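Long-range contacts in protein-glutamate methylesterase/protein-glutamine glutaminase (Thermotoga maritima, PDB 3SFT), which probably catalyses demethylation of methylglutamate residues in chemoreceptors and deamidation of specific receptor glutamines to glutamate, as part of bacterial chemotaxis signalling: residues Met24-Pro30 with Ile185-Ile190; Val5-Val11 with Ala119-Tyr123. All coordinates share one frame; numbering follows the deposited sequence.

Contact 1: residues Met24-Pro30 with Ile185-Ile190; sequences MIIPNLP and IPEKLI
P186 pushes its ring into the turn M24-P30 and touches four of its residues, M24, I25, N28 and L29. Its CG lies 3.4 Å from I25 CA and equally near M24 O, so the ring meets the backbone of the turn as well as its side chains. I25 stands across the ring at about a right angle and touches it with one branch: CG2, placed anti to the backbone N, is 3.9 Å from P186 CG. The other branch, beside that N (chi1 -54°) and fully extended beyond it (chi2 175°), carries CD1 past the proline to I185, where CD1 meets CD1 at 4.1 Å. The turn is closed by a hydrogen bond from N28 N to I25 O.

This joins the loop after helix 18-22 to the first turns of the C-terminal helix 185-192 in the modified doubly wound α/β fold of the CheB catalytic domain. Proline suits the first turn of a helix, where no carbonyl waits for an N-H. P186 O is taken up by I190 N within the helix.

L29 comes in further along the helix. Its CD2 lies 3.7 Å from P186 O and 3.9 Å from I190 CG1, the leucine and isoleucine side chains running past one another in opposite directions. I190, its CG1 beside the backbone N (chi1 -70°), extends CD1 to within 3.9 Å of P30 CD at the exposed end of the contact. On the sheet side, I185 and L189 both touch I154 of strand 152-156, while L29 also touches L61.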
loop_
_atom_site.group_PDB
_atom_site.type_symbol
_atom_site.label_atom_id
_atom_site.label_comp_id
_atom_site.label_asym_id
_atom_site.label_seq_id
_atom_site.Cartn_x
_atom_site.Cartn_y
_atom_site.Cartn_z
ATOM N N MET A 24 2.173 -5.091 -12.829
ATOM C CA MET A 24 3.066 -6.242 -12.726
ATOM C C MET A 24 2.887 -6.961 -11.387
ATOM O O MET A 24 3.436 -8.044 -11.182
ATOM C CB MET A 24 4.529 -5.797 -12.838
ATOM C CG MET A 24 4.934 -5.163 -14.155
ATOM S SD MET A 24 6.724 -4.794 -14.198
ATOM C CE MET A 24 6.698 -3.004 -14.165
ATOM N N ILE A 25 2.107 -6.366 -10.486
ATOM C CA ILE A 25 1.898 -6.935 -9.154
ATOM C C ILE A 25 0.507 -7.502 -8.884
ATOM O O ILE A 25 0.340 -8.711 -8.726
ATOM C CB ILE A 25 2.214 -5.890 -8.051
ATOM C CG1 ILE A 25 3.616 -5.313 -8.247
ATOM C CG2 ILE A 25 2.101 -6.524 -6.667
ATOM C CD1 ILE A 25 3.951 -4.202 -7.274
ATOM N N ILE A 26 -0.477 -6.613 -8.797
ATOM C CA ILE A 26 -1.859 -6.985 -8.505
ATOM C C ILE A 26 -2.465 -8.093 -9.379
ATOM O O ILE A 26 -3.068 -9.029 -8.853
ATOM C CB ILE A 26 -2.770 -5.734 -8.494
ATOM C CG1 ILE A 26 -2.200 -4.695 -7.522
ATOM C CG2 ILE A 26 -4.208 -6.102 -8.104
ATOM C CD1 ILE A 26 -1.990 -5.211 -6.102
ATOM N N PRO A 27 -2.316 -8.003 -10.715
ATOM C CA PRO A 27 -2.872 -9.032 -11.602
ATOM C C PRO A 27 -2.257 -10.418 -11.407
ATOM O O PRO A 27 -2.841 -11.415 -11.818
ATOM C CB PRO A 27 -2.553 -8.487 -12.999
ATOM C CG PRO A 27 -2.543 -6.999 -12.792
ATOM C CD PRO A 27 -1.767 -6.886 -11.506
ATOM N N ASN A 28 -1.087 -10.475 -10.767
ATOM C CA ASN A 28 -0.390 -11.739 -10.544
ATOM C C ASN A 28 -0.560 -12.344 -9.148
ATOM O O ASN A 28 0.286 -13.112 -8.683
ATOM C CB ASN A 28 1.092 -11.584 -10.894
ATOM C CG ASN A 28 1.309 -11.093 -12.324
ATOM O OD1 ASN A 28 2.134 -10.212 -12.573
ATOM N ND2 ASN A 28 0.554 -11.651 -13.266
ATOM N N LEU A 29 -1.644 -11.976 -8.474
ATOM C CA LEU A 29 -1.942 -12.505 -7.147
ATOM C C LEU A 29 -3.211 -13.348 -7.250
ATOM O O LEU A 29 -4.147 -12.989 -7.965
ATOM C CB LEU A 29 -2.112 -11.376 -6.129
ATOM C CG LEU A 29 -0.829 -10.611 -5.779
ATOM C CD1 LEU A 29 -1.146 -9.456 -4.847
ATOM C CD2 LEU A 29 0.179 -11.549 -5.133
ATOM N N PRO A 30 -3.256 -14.484 -6.538
ATOM C CA PRO A 30 -4.418 -15.376 -6.565
ATOM C C PRO A 30 -5.666 -14.779 -5.926
ATOM O O PRO A 30 -5.576 -13.938 -5.034
ATOM C CB PRO A 30 -3.919 -16.594 -5.786
ATOM C CG PRO A 30 -3.005 -15.973 -4.762
ATOM C CD PRO A 30 -2.235 -14.972 -5.590
ATOM N N ILE A 185 7.802 -8.916 -6.938
ATOM C CA ILE A 185 7.087 -8.555 -5.717
ATOM C C ILE A 185 5.898 -9.479 -5.403
ATOM O O ILE A 185 5.735 -9.893 -4.259
ATOM C CB ILE A 185 6.665 -7.054 -5.734
ATOM C CG1 ILE A 185 7.919 -6.170 -5.738
ATOM C CG2 ILE A 185 5.777 -6.717 -4.535
ATOM C CD1 ILE A 185 7.649 -4.681 -5.538
ATOM N N PRO A 186 5.060 -9.818 -6.406
ATOM C CA PRO A 186 3.910 -10.705 -6.164
ATOM C C PRO A 186 4.358 -12.045 -5.592
ATOM O O PRO A 186 3.724 -12.597 -4.692
ATOM C CB PRO A 186 3.346 -10.919 -7.569
ATOM C CG PRO A 186 3.687 -9.685 -8.266
ATOM C CD PRO A 186 5.085 -9.390 -7.815
ATOM N N GLU A 187 5.456 -12.561 -6.136
ATOM C CA GLU A 187 6.012 -13.846 -5.718
ATOM C C GLU A 187 6.480 -13.785 -4.276
ATOM O O GLU A 187 6.250 -14.715 -3.506
ATOM C CB GLU A 187 7.164 -14.253 -6.649
ATOM C CG GLU A 187 6.770 -14.209 -8.134
ATOM C CD GLU A 187 7.932 -14.401 -9.101
ATOM O OE1 GLU A 187 7.656 -14.654 -10.292
ATOM O OE2 GLU A 187 9.108 -14.282 -8.690
ATOM N N LYS A 188 7.113 -12.674 -3.908
ATOM C CA LYS A 188 7.597 -12.495 -2.548
ATOM C C LYS A 188 6.415 -12.388 -1.585
ATOM O O LYS A 188 6.441 -12.972 -0.502
ATOM C CB LYS A 188 8.493 -11.257 -2.457
ATOM C CG LYS A 188 9.047 -10.970 -1.068
ATOM C CD LYS A 188 9.790 -12.163 -0.473
ATOM C CE LYS A 188 11.043 -12.510 -1.257
ATOM N NZ LYS A 188 11.798 -13.611 -0.596
ATOM N N LEU A 189 5.373 -11.662 -1.994
ATOM C CA LEU A 189 4.181 -11.494 -1.160
ATOM C C LEU A 189 3.520 -12.842 -0.891
ATOM O O LEU A 189 3.141 -13.138 0.243
ATOM C CB LEU A 189 3.174 -10.533 -1.812
ATOM C CG LEU A 189 3.576 -9.052 -1.863
ATOM C CD1 LEU A 189 2.479 -8.223 -2.535
ATOM C CD2 LEU A 189 3.854 -8.547 -0.449
ATOM N N ILE A 190 3.413 -13.662 -1.934
ATOM C CA ILE A 190 2.811 -14.986 -1.822
ATOM C C ILE A 190 3.553 -15.870 -0.816
ATOM O O ILE A 190 2.924 -16.643 -0.094
ATOM C CB ILE A 190 2.722 -15.682 -3.210
ATOM C CG1 ILE A 190 1.664 -14.981 -4.064
ATOM C CG2 ILE A 190 2.365 -17.172 -3.061
ATOM C CD1 ILE A 190 1.655 -15.416 -5.503
#

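Contact 2: residues Val5-Val11 with Ala119-Tyr123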
loop_
_atom_site.group_PDB
_atom_site.type_symbol
_atom_site.label_atom_id
_atom_site.label_comp_id
_atom_site.label_asym_id
_atom_site.label_seq_id
_atom_site.Cartn_x
_atom_site.Cartn_y
_atom_site.Cartn_z
ATOM N N VAL A 5 -7.597 -9.115 16.102
ATOM C CA VAL A 5 -7.394 -9.103 14.618
ATOM C C VAL A 5 -6.441 -10.222 14.214
ATOM O O VAL A 5 -5.418 -10.440 14.866
ATOM C CB VAL A 5 -6.813 -7.752 14.137
ATOM C CG1 VAL A 5 -6.644 -7.755 12.621
ATOM C CG2 VAL A 5 -7.714 -6.606 14.576
ATOM N N SER A 6 -6.787 -10.929 13.141
ATOM C CA SER A 6 -5.964 -12.028 12.645
ATOM C C SER A 6 -5.385 -11.744 11.257
ATOM O O SER A 6 -5.843 -10.844 10.547
ATOM C CB SER A 6 -6.781 -13.325 12.600
ATOM O OG SER A 6 -7.846 -13.234 11.665
ATOM N N GLY A 7 -4.381 -12.531 10.881
ATOM C CA GLY A 7 -3.754 -12.384 9.582
ATOM C C GLY A 7 -2.870 -11.164 9.390
ATOM O O GLY A 7 -2.686 -10.341 10.292
ATOM N N LYS A 8 -2.335 -11.052 8.183
ATOM C CA LYS A 8 -1.459 -9.954 7.821
ATOM C C LYS A 8 -2.173 -8.934 6.944
ATOM O O LYS A 8 -3.355 -9.085 6.631
ATOM C CB LYS A 8 -0.235 -10.504 7.087
ATOM C CG LYS A 8 0.484 -11.592 7.863
ATOM C CD LYS A 8 1.807 -11.966 7.235
ATOM C CE LYS A 8 2.513 -13.021 8.077
ATOM N NZ LYS A 8 3.898 -13.292 7.602
ATOM N N ILE A 9 -1.452 -7.876 6.586
ATOM C CA ILE A 9 -1.976 -6.832 5.718
ATOM C C ILE A 9 -0.841 -6.292 4.853
ATOM O O ILE A 9 0.319 -6.260 5.270
ATOM C CB ILE A 9 -2.615 -5.666 6.518
ATOM C CG1 ILE A 9 -3.430 -4.774 5.574
ATOM C CG2 ILE A 9 -1.540 -4.855 7.251
ATOM C CD1 ILE A 9 -4.119 -3.621 6.265
ATOM N N VAL A 10 -1.175 -5.927 3.625
ATOM C CA VAL A 10 -0.199 -5.375 2.708
ATOM C C VAL A 10 -0.627 -3.949 2.373
ATOM O O VAL A 10 -1.751 -3.713 1.943
ATOM C CB VAL A 10 -0.100 -6.209 1.412
ATOM C CG1 VAL A 10 0.953 -5.611 0.481
ATOM C CG2 VAL A 10 0.242 -7.658 1.742
ATOM N N VAL A 11 0.250 -2.997 2.651
ATOM C CA VAL A 11 -0.023 -1.602 2.365
ATOM C C VAL A 11 1.016 -1.171 1.337
ATOM O O VAL A 11 2.220 -1.270 1.578
ATOM C CB VAL A 11 0.080 -0.731 3.633
ATOM C CG1 VAL A 11 -0.173 0.731 3.291
ATOM C CG2 VAL A 11 -0.918 -1.210 4.685
ATOM N N ALA A 119 -1.980 1.180 10.038
ATOM C CA ALA A 119 -1.861 -0.267 9.818
ATOM C C ALA A 119 -0.841 -0.933 10.736
ATOM O O ALA A 119 -1.121 -1.968 11.331
ATOM C CB ALA A 119 -1.528 -0.570 8.363
ATOM N N ALA A 120 0.335 -0.324 10.855
ATOM C CA ALA A 120 1.405 -0.852 11.691
ATOM C C ALA A 120 1.001 -0.983 13.155
ATOM O O ALA A 120 1.302 -1.982 13.805
ATOM C CB ALA A 120 2.637 0.021 11.568
ATOM N N GLU A 121 0.316 0.031 13.670
ATOM C CA GLU A 121 -0.123 0.034 15.058
ATOM C C GLU A 121 -1.119 -1.096 15.343
ATOM O O GLU A 121 -1.143 -1.647 16.447
ATOM C CB GLU A 121 -0.739 1.389 15.387
ATOM C CG GLU A 121 -0.581 1.817 16.833
ATOM C CD GLU A 121 -0.845 3.308 17.033
ATOM O OE1 GLU A 121 -0.465 4.113 16.150
ATOM O OE2 GLU A 121 -1.429 3.676 18.078
ATOM N N ILE A 122 -1.917 -1.451 14.338
ATOM C CA ILE A 122 -2.916 -2.508 14.468
ATOM C C ILE A 122 -2.348 -3.899 14.208
ATOM O O ILE A 122 -2.499 -4.800 15.032
ATOM C CB ILE A 122 -4.101 -2.292 13.493
ATOM C CG1 ILE A 122 -4.833 -0.988 13.818
ATOM C CG2 ILE A 122 -5.065 -3.469 13.560
ATOM C CD1 ILE A 122 -5.958 -0.670 12.851
ATOM N N TYR A 123 -1.720 -4.072 13.047
ATOM C CA TYR A 123 -1.158 -5.358 12.656
ATOM C C TYR A 123 0.243 -5.663 13.190
ATOM O O TYR A 123 0.666 -6.819 13.198
ATOM C CB TYR A 123 -1.189 -5.495 11.132
ATOM C CG TYR A 123 -2.588 -5.588 10.558
ATOM C CD1 TYR A 123 -3.157 -6.824 10.252
ATOM C CD2 TYR A 123 -3.340 -4.440 10.319
ATOM C CE1 TYR A 123 -4.447 -6.914 9.719
ATOM C CE2 TYR A 123 -4.625 -4.517 9.788
ATOM C CZ TYR A 123 -5.170 -5.753 9.492
ATOM O OH TYR A 123 -6.438 -5.825 8.967
#
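I9 sets its CG2 methyl over one face of the Y123 ring in a CH-pi contact, 3.7 Å from the ring centroid and 20° off the normal. The isoleucine takes chi1 -167°, which turns CG2 in between the backbone N and carbonyl carbon and sends the longer branch past the rim, its CD1 3.7 Å from Y123 CE2. Backbone oxygen meets the aromatic rim instead: G7 O lies near the ring plane, 3.5 Å from Y123 CD1, with A119 O also at the edge from within the helix.

The remaining contacts are aliphatic. V5 CG1 approaches Y123 CE1 obliquely at 3.7 Å, the two side chains crossing at about a right angle, and its second methyl, CG2, reaches I122 CG2 at 4.2 Å. A turn further back, A119 CB sits 3.8 Å from V11 CG2. An alanine in place of Y123 would probably leave I9 CG2 and V5 CG1 without the ring they pack on and open a gap between helix 112-123 and the residues leading into strand 9-14.

Helix 112-123 runs nearly antiparallel to strand 9-14, their short segments at 169° with axes 10.1 Å apart, as expected for a helix lying on a parallel sheet. Both I9 and V11 are bonded through their backbones to I128 of strand 127-131, which follows this helix, and V10 to V38 of strand 37-41. Strands 85-91 and 94-100 pack alongside: L88 touches I9 and I122, and V95 touches V5, I122 and Y123.

How the contacts relate
Contacts 1 and 2 lie 18 Å apart between centres, on opposite faces of the parallel sheet. Alternation along strand 9-14 separates them: I9 and V11 point to helix 112-123, whereas V10 points to the other face, where its CG1 meets L189 CD2 at 4.2 Å, so the two contacts touch through the sheet's middle strand. Their segments interleave along the chain, in the order 5-11, 24-30, 119-123, 185-190, so each contact joins an early part of the catalytic domain to a later one, and together they pack layers on both sides of the sheet. Contact 1 is remote from the predicted active site; V11 of contact 2 is about 9 Å from D138, a predicted active-site residue, side chain to side chain.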